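Local atomic coordinates of acyl-CoA synthetase (AMP-forming)/AMP-acid ligase II-like protein (Dyadobacter fermentans, PDB entry 4GS5), a protein that probably activates carboxylic acids, perhaps medium-chain fatty acids, as acyl adenylates and joins them to coenzyme A. Residues 200-204 with 239-244; 173-178 with 189-194. All coordinates share one frame. Residue numbers count along the deposited sequence, not the author numbering.

Interaction 1: residues 200-204 with 239-244; sequences ELYVF and HGNAFQ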
ATOM      1  N   GLU A 200      11.446  -6.100  -3.680  1.00 32.42           N
ATOM      2  CA  GLU A 200      10.512  -4.988  -3.772  1.00 37.12           C
ATOM      3  C   GLU A 200       9.301  -5.320  -4.639  1.00 33.25           C
ATOM      4  O   GLU A 200       8.347  -4.547  -4.677  1.00 38.26           O
ATOM      5  CB  GLU A 200      11.203  -3.726  -4.302  1.00 52.61           C
ATOM      6  CG  GLU A 200      12.031  -2.978  -3.264  1.00 64.73           C
ATOM      7  CD  GLU A 200      13.520  -3.225  -3.425  1.00 73.49           C
ATOM      8  OE1 GLU A 200      13.892  -4.053  -4.285  1.00 76.80           O
ATOM      9  OE2 GLU A 200      14.316  -2.592  -2.697  1.00 76.02           O
ATOM     10  N   LEU A 201       9.326  -6.468  -5.317  1.00 24.35           N
ATOM     11  CA  LEU A 201       8.257  -6.812  -6.256  1.00 26.56           C
ATOM     12  C   LEU A 201       7.006  -7.283  -5.529  1.00 25.64           C
ATOM     13  O   LEU A 201       7.080  -8.052  -4.574  1.00 27.33           O
ATOM     14  CB  LEU A 201       8.685  -7.890  -7.259  1.00 31.18           C
ATOM     15  CG  LEU A 201       9.718  -7.581  -8.345  1.00 34.17           C
ATOM     16  CD1 LEU A 201       9.941  -8.840  -9.180  1.00 40.09           C
ATOM     17  CD2 LEU A 201       9.327  -6.416  -9.264  1.00 35.66           C
ATOM     18  N   TYR A 202       5.857  -6.809  -5.983  1.00 26.63           N
ATOM     19  CA  TYR A 202       4.589  -7.411  -5.592  1.00 24.91           C
ATOM     20  C   TYR A 202       4.231  -8.421  -6.679  1.00 24.36           C
ATOM     21  O   TYR A 202       4.108  -8.053  -7.840  1.00 27.28           O
ATOM     22  CB  TYR A 202       3.502  -6.344  -5.501  1.00 18.15           C
ATOM     23  CG  TYR A 202       3.665  -5.353  -4.349  1.00 22.77           C
ATOM     24  CD1 TYR A 202       3.190  -5.645  -3.069  1.00 21.28           C
ATOM     25  CD2 TYR A 202       4.255  -4.121  -4.559  1.00 24.81           C
ATOM     26  CE1 TYR A 202       3.314  -4.721  -2.026  1.00 21.27           C
ATOM     27  CE2 TYR A 202       4.383  -3.190  -3.527  1.00 25.32           C
ATOM     28  CZ  TYR A 202       3.912  -3.495  -2.271  1.00 25.46           C
ATOM     29  OH  TYR A 202       4.058  -2.570  -1.270  1.00 29.17           O
ATOM     30  N   VAL A 203       4.050  -9.682  -6.306  1.00 26.20           N
ATOM     31  CA  VAL A 203       3.694 -10.720  -7.264  1.00 23.49           C
ATOM     32  C   VAL A 203       2.175 -10.891  -7.323  1.00 23.53           C
ATOM     33  O   VAL A 203       1.529 -11.152  -6.309  1.00 25.00           O
ATOM     34  CB  VAL A 203       4.367 -12.052  -6.909  1.00 24.38           C
ATOM     35  CG1 VAL A 203       4.003 -13.148  -7.917  1.00 29.79           C
ATOM     36  CG2 VAL A 203       5.900 -11.875  -6.835  1.00 27.91           C
ATOM     37  N   PHE A 204       1.609 -10.722  -8.514  1.00 27.38           N
ATOM     38  CA  PHE A 204       0.159 -10.816  -8.712  1.00 27.52           C
ATOM     39  C   PHE A 204      -0.422 -12.164  -8.284  1.00 30.36           C
ATOM     40  O   PHE A 204       0.089 -13.219  -8.651  1.00 29.80           O
ATOM     41  CB  PHE A 204      -0.195 -10.553 -10.184  1.00 29.51           C
ATOM     42  CG  PHE A 204      -0.033  -9.110 -10.599  1.00 30.89           C
ATOM     43  CD1 PHE A 204      -0.885  -8.122 -10.089  1.00 25.40           C
ATOM     44  CD2 PHE A 204       0.988  -8.735 -11.471  1.00 28.80           C
ATOM     45  CE1 PHE A 204      -0.733  -6.788 -10.456  1.00 25.12           C
ATOM     46  CE2 PHE A 204       1.159  -7.400 -11.848  1.00 26.88           C
ATOM     47  CZ  PHE A 204       0.298  -6.424 -11.354  1.00 28.88           C
ATOM     48  N   HIS A 239       6.994  -6.663 -14.387  1.00 28.51           N
ATOM     49  CA  HIS A 239       8.051  -7.618 -14.743  1.00 32.00           C
ATOM     50  C   HIS A 239       7.474  -9.031 -14.678  1.00 31.82           C
ATOM     51  O   HIS A 239       7.353  -9.619 -13.591  1.00 32.74           O
ATOM     52  CB  HIS A 239       9.207  -7.532 -13.744  1.00 28.36           C
ATOM     53  CG  HIS A 239       9.886  -6.204 -13.710  1.00 33.49           C
ATOM     54  ND1 HIS A 239       9.617  -5.249 -12.749  1.00 38.12           N
ATOM     55  CD2 HIS A 239      10.833  -5.668 -14.511  1.00 33.22           C
ATOM     56  CE1 HIS A 239      10.367  -4.185 -12.966  1.00 30.20           C
ATOM     57  NE2 HIS A 239      11.109  -4.411 -14.036  1.00 33.95           N
ATOM     58  N   GLY A 240       7.085  -9.577 -15.819  1.00 28.11           N
ATOM     59  CA  GLY A 240       6.386 -10.849 -15.802  1.00 30.60           C
ATOM     60  C   GLY A 240       5.149 -10.707 -14.919  1.00 28.20           C
ATOM     61  O   GLY A 240       4.478  -9.676 -14.952  1.00 32.83           O
ATOM     62  N   ASN A 241       4.854 -11.714 -14.104  1.00 30.20           N
ATOM     63  CA  ASN A 241       3.652 -11.677 -13.272  1.00 32.82           C
ATOM     64  C   ASN A 241       3.797 -10.942 -11.932  1.00 31.68           C
ATOM     65  O   ASN A 241       3.288 -11.397 -10.907  1.00 28.64           O
ATOM     66  CB  ASN A 241       3.148 -13.097 -13.021  1.00 38.71           C
ATOM     67  CG  ASN A 241       3.978 -13.828 -11.989  1.00 41.75           C
ATOM     68  OD1 ASN A 241       5.182 -13.577 -11.845  1.00 35.95           O
ATOM     69  ND2 ASN A 241       3.337 -14.732 -11.251  1.00 44.49           N
ATOM     70  N   ALA A 242       4.480  -9.804 -11.949  1.00 30.19           N
ATOM     71  CA  ALA A 242       4.769  -9.046 -10.738  1.00 28.35           C
ATOM     72  C   ALA A 242       5.017  -7.597 -11.119  1.00 28.00           C
ATOM     73  O   ALA A 242       5.217  -7.283 -12.290  1.00 28.82           O
ATOM     74  CB  ALA A 242       6.018  -9.625 -10.011  1.00 27.40           C
ATOM     75  N   PHE A 243       5.014  -6.700 -10.144  1.00 24.32           N
ATOM     76  CA  PHE A 243       5.313  -5.315 -10.468  1.00 23.21           C
ATOM     77  C   PHE A 243       6.119  -4.641  -9.397  1.00 28.29           C
ATOM     78  O   PHE A 243       6.137  -5.060  -8.241  1.00 28.07           O
ATOM     79  CB  PHE A 243       4.034  -4.504 -10.746  1.00 21.97           C
ATOM     80  CG  PHE A 243       3.238  -4.153  -9.494  1.00 25.24           C
ATOM     81  CD1 PHE A 243       3.454  -2.962  -8.824  1.00 23.58           C
ATOM     82  CD2 PHE A 243       2.253  -5.013  -9.022  1.00 22.80           C
ATOM     83  CE1 PHE A 243       2.700  -2.632  -7.683  1.00 24.47           C
ATOM     84  CE2 PHE A 243       1.489  -4.692  -7.888  1.00 22.94           C
ATOM     85  CZ  PHE A 243       1.712  -3.512  -7.220  1.00 20.90           C
ATOM     86  N   GLN A 244       6.800  -3.582  -9.806  1.00 23.11           N
ATOM     87  CA  GLN A 244       7.500  -2.739  -8.879  1.00 21.67           C
ATOM     88  C   GLN A 244       6.783  -1.401  -8.856  1.00 24.19           C
ATOM     89  O   GLN A 244       6.475  -0.823  -9.913  1.00 24.12           O
ATOM     90  CB  GLN A 244       8.935  -2.515  -9.346  1.00 28.30           C
ATOM     91  CG  GLN A 244       9.650  -1.500  -8.500  1.00 35.87           C
ATOM     92  CD  GLN A 244      11.090  -1.277  -8.942  1.00 44.95           C
ATOM     93  OE1 GLN A 244      11.483  -1.649 -10.056  1.00 47.44           O
ATOM     94  NE2 GLN A 244      11.879  -0.662  -8.071  1.00 46.43           N
TER
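Three backbone hydrogen bonds fix the antiparallel register. Tyr-202 and Phe-243 form a hydrogen-bonded pair, Tyr-202 N reaching Phe-243 O at 2.9 Å and Phe-243 N returning to Tyr-202 O at 2.8 Å; two residues on, Phe-204 N binds Asn-241 O at 3.0 Å. Between them Val-203 and Ala-242 make the non-hydrogen-bonded pair, CA-CA 4.0 Å. The axes of strands 202-204 and 242-244 approach to 4.7 Å, with N-to-C directions 150° apart, an antiparallel pairing within the mixed sheet. On the Val-203 side, Val-203 CG2 meets Ala-242 CB at 3.9 Å. The other face is covered by an aromatic cluster of Tyr-202, Phe-204 and Phe-243: Tyr-202 CB lies 3.9 Å from the Phe-243 ring centroid, 28° off its normal, a CH-pi contact, and Phe-204 CZ approaches Phe-243 CD2 to 3.4 Å. Tyr-179 meets Phe-243 edge-to-face and Tyr-210 stacks on Phe-204. Across the other edge Val-203 bonds through its backbone to Leu-190, so strand 202-204 lies between strands 187-192 and 242-248.

Interaction 2: residues 173-178 with 189-194; sequences MPVYQS and ALKALN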
HETATM    1  N   MSE A 173      10.714 -17.198   9.619  1.00 29.30           N
HETATM    2  CA  MSE A 173       9.274 -17.359   9.429  1.00 27.49           C
HETATM    3  C   MSE A 173       8.826 -16.546   8.223  1.00 24.68           C
HETATM    4  O   MSE A 173       9.170 -15.373   8.122  1.00 28.37           O
HETATM    5  CB  MSE A 173       8.523 -16.845  10.663  1.00 24.19           C
HETATM    6  CG  MSE A 173       7.047 -16.666  10.409  1.00 25.57           C
HETATM    7 SE   MSE A 173       6.010 -16.234  11.999  0.56 33.14          SE
HETATM    8  CE  MSE A 173       6.802 -14.487  12.357  1.00 27.32           C
ATOM      9  N   PRO A 174       8.027 -17.147   7.325  1.00 27.13           N
ATOM     10  CA  PRO A 174       7.578 -16.435   6.124  1.00 27.35           C
ATOM     11  C   PRO A 174       6.708 -15.230   6.456  1.00 27.57           C
ATOM     12  O   PRO A 174       5.686 -15.402   7.112  1.00 26.49           O
ATOM     13  CB  PRO A 174       6.740 -17.484   5.366  1.00 28.60           C
ATOM     14  CG  PRO A 174       7.035 -18.774   5.992  1.00 29.77           C
ATOM     15  CD  PRO A 174       7.507 -18.525   7.385  1.00 26.70           C
ATOM     16  N   VAL A 175       7.110 -14.041   5.998  1.00 21.79           N
ATOM     17  CA  VAL A 175       6.328 -12.826   6.177  1.00 22.44           C
ATOM     18  C   VAL A 175       6.111 -12.144   4.816  1.00 26.64           C
ATOM     19  O   VAL A 175       7.060 -11.990   4.024  1.00 22.70           O
ATOM     20  CB  VAL A 175       7.046 -11.846   7.132  1.00 20.94           C
ATOM     21  CG1 VAL A 175       6.228 -10.605   7.323  1.00 22.07           C
ATOM     22  CG2 VAL A 175       7.307 -12.512   8.496  1.00 19.74           C
ATOM     23  N   TYR A 176       4.865 -11.756   4.549  1.00 22.00           N
ATOM     24  CA  TYR A 176       4.481 -11.161   3.277  1.00 24.48           C
ATOM     25  C   TYR A 176       3.762  -9.869   3.561  1.00 22.28           C
ATOM     26  O   TYR A 176       3.295  -9.668   4.682  1.00 24.26           O
ATOM     27  CB  TYR A 176       3.527 -12.085   2.515  1.00 21.04           C
ATOM     28  CG  TYR A 176       4.113 -13.431   2.216  1.00 24.20           C
ATOM     29  CD1 TYR A 176       4.830 -13.657   1.042  1.00 24.48           C
ATOM     30  CD2 TYR A 176       3.952 -14.485   3.106  1.00 24.37           C
ATOM     31  CE1 TYR A 176       5.372 -14.903   0.768  1.00 30.09           C
ATOM     32  CE2 TYR A 176       4.484 -15.721   2.842  1.00 29.84           C
ATOM     33  CZ  TYR A 176       5.187 -15.932   1.676  1.00 32.27           C
ATOM     34  OH  TYR A 176       5.713 -17.175   1.432  1.00 35.56           O
ATOM     35  N   GLN A 177       3.684  -8.992   2.561  1.00 18.38           N
ATOM     36  CA  GLN A 177       2.869  -7.787   2.672  1.00 16.55           C
ATOM     37  C   GLN A 177       1.947  -7.678   1.462  1.00 23.58           C
ATOM     38  O   GLN A 177       2.367  -7.940   0.337  1.00 21.94           O
ATOM     39  CB  GLN A 177       3.724  -6.511   2.835  1.00 18.61           C
ATOM     40  CG  GLN A 177       2.855  -5.261   3.120  1.00 21.78           C
ATOM     41  CD  GLN A 177       3.615  -4.132   3.798  1.00 34.17           C
ATOM     42  OE1 GLN A 177       4.813  -3.976   3.603  1.00 33.56           O
ATOM     43  NE2 GLN A 177       2.914  -3.356   4.624  1.00 38.47           N
ATOM     44  N   SER A 178       0.690  -7.315   1.708  1.00 21.65           N
ATOM     45  CA  SER A 178      -0.330  -7.216   0.660  1.00 23.61           C
ATOM     46  C   SER A 178      -0.241  -5.913  -0.121  1.00 22.76           C
ATOM     47  O   SER A 178       0.145  -4.870   0.423  1.00 22.72           O
ATOM     48  CB  SER A 178      -1.727  -7.240   1.292  1.00 27.67           C
ATOM     49  OG  SER A 178      -1.954  -8.465   1.957  1.00 36.93           O
ATOM     50  N   ALA A 189      -2.024  -8.658  -4.920  1.00 23.83           N
ATOM     51  CA  ALA A 189      -0.608  -9.005  -5.079  1.00 22.99           C
ATOM     52  C   ALA A 189       0.096  -9.095  -3.728  1.00 23.23           C
ATOM     53  O   ALA A 189      -0.384  -8.536  -2.754  1.00 27.40           O
ATOM     54  CB  ALA A 189       0.105  -7.997  -5.993  1.00 20.99           C
ATOM     55  N   LEU A 190       1.229  -9.805  -3.683  1.00 23.44           N
ATOM     56  CA  LEU A 190       1.954 -10.026  -2.430  1.00 22.53           C
ATOM     57  C   LEU A 190       3.462  -9.807  -2.577  1.00 21.16           C
ATOM     58  O   LEU A 190       4.074 -10.296  -3.529  1.00 21.80           O
ATOM     59  CB  LEU A 190       1.732 -11.452  -1.909  1.00 27.51           C
ATOM     60  CG  LEU A 190       0.344 -11.937  -1.534  1.00 31.25           C
ATOM     61  CD1 LEU A 190       0.382 -13.447  -1.252  1.00 30.31           C
ATOM     62  CD2 LEU A 190      -0.168 -11.172  -0.313  1.00 28.92           C
ATOM     63  N   LYS A 191       4.045  -9.086  -1.623  1.00 17.87           N
ATOM     64  CA  LYS A 191       5.497  -8.887  -1.549  1.00 23.89           C
ATOM     65  C   LYS A 191       6.117  -9.834  -0.519  1.00 24.18           C
ATOM     66  O   LYS A 191       5.602  -9.970   0.587  1.00 21.39           O
ATOM     67  CB  LYS A 191       5.789  -7.452  -1.111  1.00 22.25           C
ATOM     68  CG  LYS A 191       7.299  -7.147  -0.932  1.00 27.97           C
ATOM     69  CD  LYS A 191       7.522  -5.723  -0.435  1.00 32.07           C
ATOM     70  CE  LYS A 191       7.290  -4.697  -1.523  1.00 42.12           C
ATOM     71  NZ  LYS A 191       7.460  -3.298  -1.004  1.00 49.05           N
ATOM     72  N   ALA A 192       7.224 -10.483  -0.854  1.00 18.22           N
ATOM     73  CA  ALA A 192       7.916 -11.296   0.150  1.00 18.64           C
ATOM     74  C   ALA A 192       8.872 -10.419   0.939  1.00 23.15           C
ATOM     75  O   ALA A 192       9.731  -9.764   0.351  1.00 23.11           O
ATOM     76  CB  ALA A 192       8.689 -12.472  -0.535  1.00 26.47           C
ATOM     77  N   LEU A 193       8.741 -10.392   2.264  1.00 20.93           N
ATOM     78  CA  LEU A 193       9.582  -9.485   3.058  1.00 22.26           C
ATOM     79  C   LEU A 193      10.810 -10.158   3.677  1.00 21.50           C
ATOM     80  O   LEU A 193      11.647  -9.496   4.286  1.00 22.49           O
ATOM     81  CB  LEU A 193       8.768  -8.790   4.161  1.00 20.75           C
ATOM     82  CG  LEU A 193       7.617  -7.883   3.717  1.00 21.71           C
ATOM     83  CD1 LEU A 193       6.812  -7.408   4.956  1.00 22.09           C
ATOM     84  CD2 LEU A 193       8.115  -6.687   2.901  1.00 23.63           C
ATOM     85  N   ASN A 194      10.916 -11.473   3.558  1.00 23.24           N
ATOM     86  CA  ASN A 194      12.136 -12.152   4.018  1.00 22.29           C
ATOM     87  C   ASN A 194      12.322 -13.463   3.268  1.00 25.02           C
ATOM     88  O   ASN A 194      11.551 -13.778   2.366  1.00 23.72           O
ATOM     89  CB  ASN A 194      12.138 -12.371   5.549  1.00 19.50           C
ATOM     90  CG  ASN A 194      10.943 -13.197   6.030  1.00 24.08           C
ATOM     91  OD1 ASN A 194      10.239 -13.819   5.233  1.00 23.15           O
ATOM     92  ND2 ASN A 194      10.720 -13.211   7.342  1.00 22.36           N
TER
HETATM   93  O   HOH W   1       8.617 -14.071   2.823  1.00 26.51           O
HETATM   94  O   HOH W   2       6.911  -3.233   2.125  1.00 37.35           O
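Ala-189, inside strand 187-192, bonds through its backbone to Tyr-179, and its O lies 3.7 Å from Ser-178 CA. Leu-190 then faces Ser-178 in a non-hydrogen-bonded pair, with Leu-190 CD2 4.0 Å from Ser-178 OG. At Lys-191 the hairpin is pinned twice: Lys-191 N donates to Gln-177 O (2.8 Å, 178°) and Gln-177 N to Lys-191 O (2.9 Å). The end of the lysine side chain leads away, yet water 2 connects Lys-191 NZ (3.2 Å) to Gln-177 OE1 (2.7 Å). Ala-192 pairs with Tyr-176, its CB 4.3 Å from Tyr-176 CE1. Past the strand, Leu-193 N binds Val-175 O at 2.9 Å, and Leu-193 CD1 packs against Val-175 CG1 at 4.0 Å. Asn-194 prolongs the ladder with its side chain: ND2 donates to Met-173 O at 2.8 Å, and OD1 accepts from Val-175 N at 3.2 Å. Water 1 lies 2.9 Å from both Val-175 O and Asn-194 OD1, within hydrogen-bonding distance. Asn-194 ND2 also reaches Ile-168 O, and the Gln-177 amide binds Ala-158 O, Gly-156 O and Val-160 N. The carboxamides of Asn-194 and Gln-177 therefore act as main-chain mimics, extending the hairpin's hydrogen bonding to helix 162-169 and the 156-160 backbone.

Both contacts belong to one mixed sheet, their centres about 12 Å apart, and meet where strand 187-192 adjoins strand 202-204: Val-203 N lies 2.8 Å from Leu-190 O, a probable hydrogen bond. Interaction 2 joins the two successive strands of a hairpin, whereas interaction 1 pairs strands whose segments are 35 residues apart in sequence. Both are partly buried, but differently: four of ten touching residues are exposed in interaction 1, none of twelve in interaction 2. Backbone ladders are common to both; beyond them, 200-204 with 239-244 relies on a buried aromatic cluster, while 173-178 with 189-194 uses side-chain amides and bridging waters.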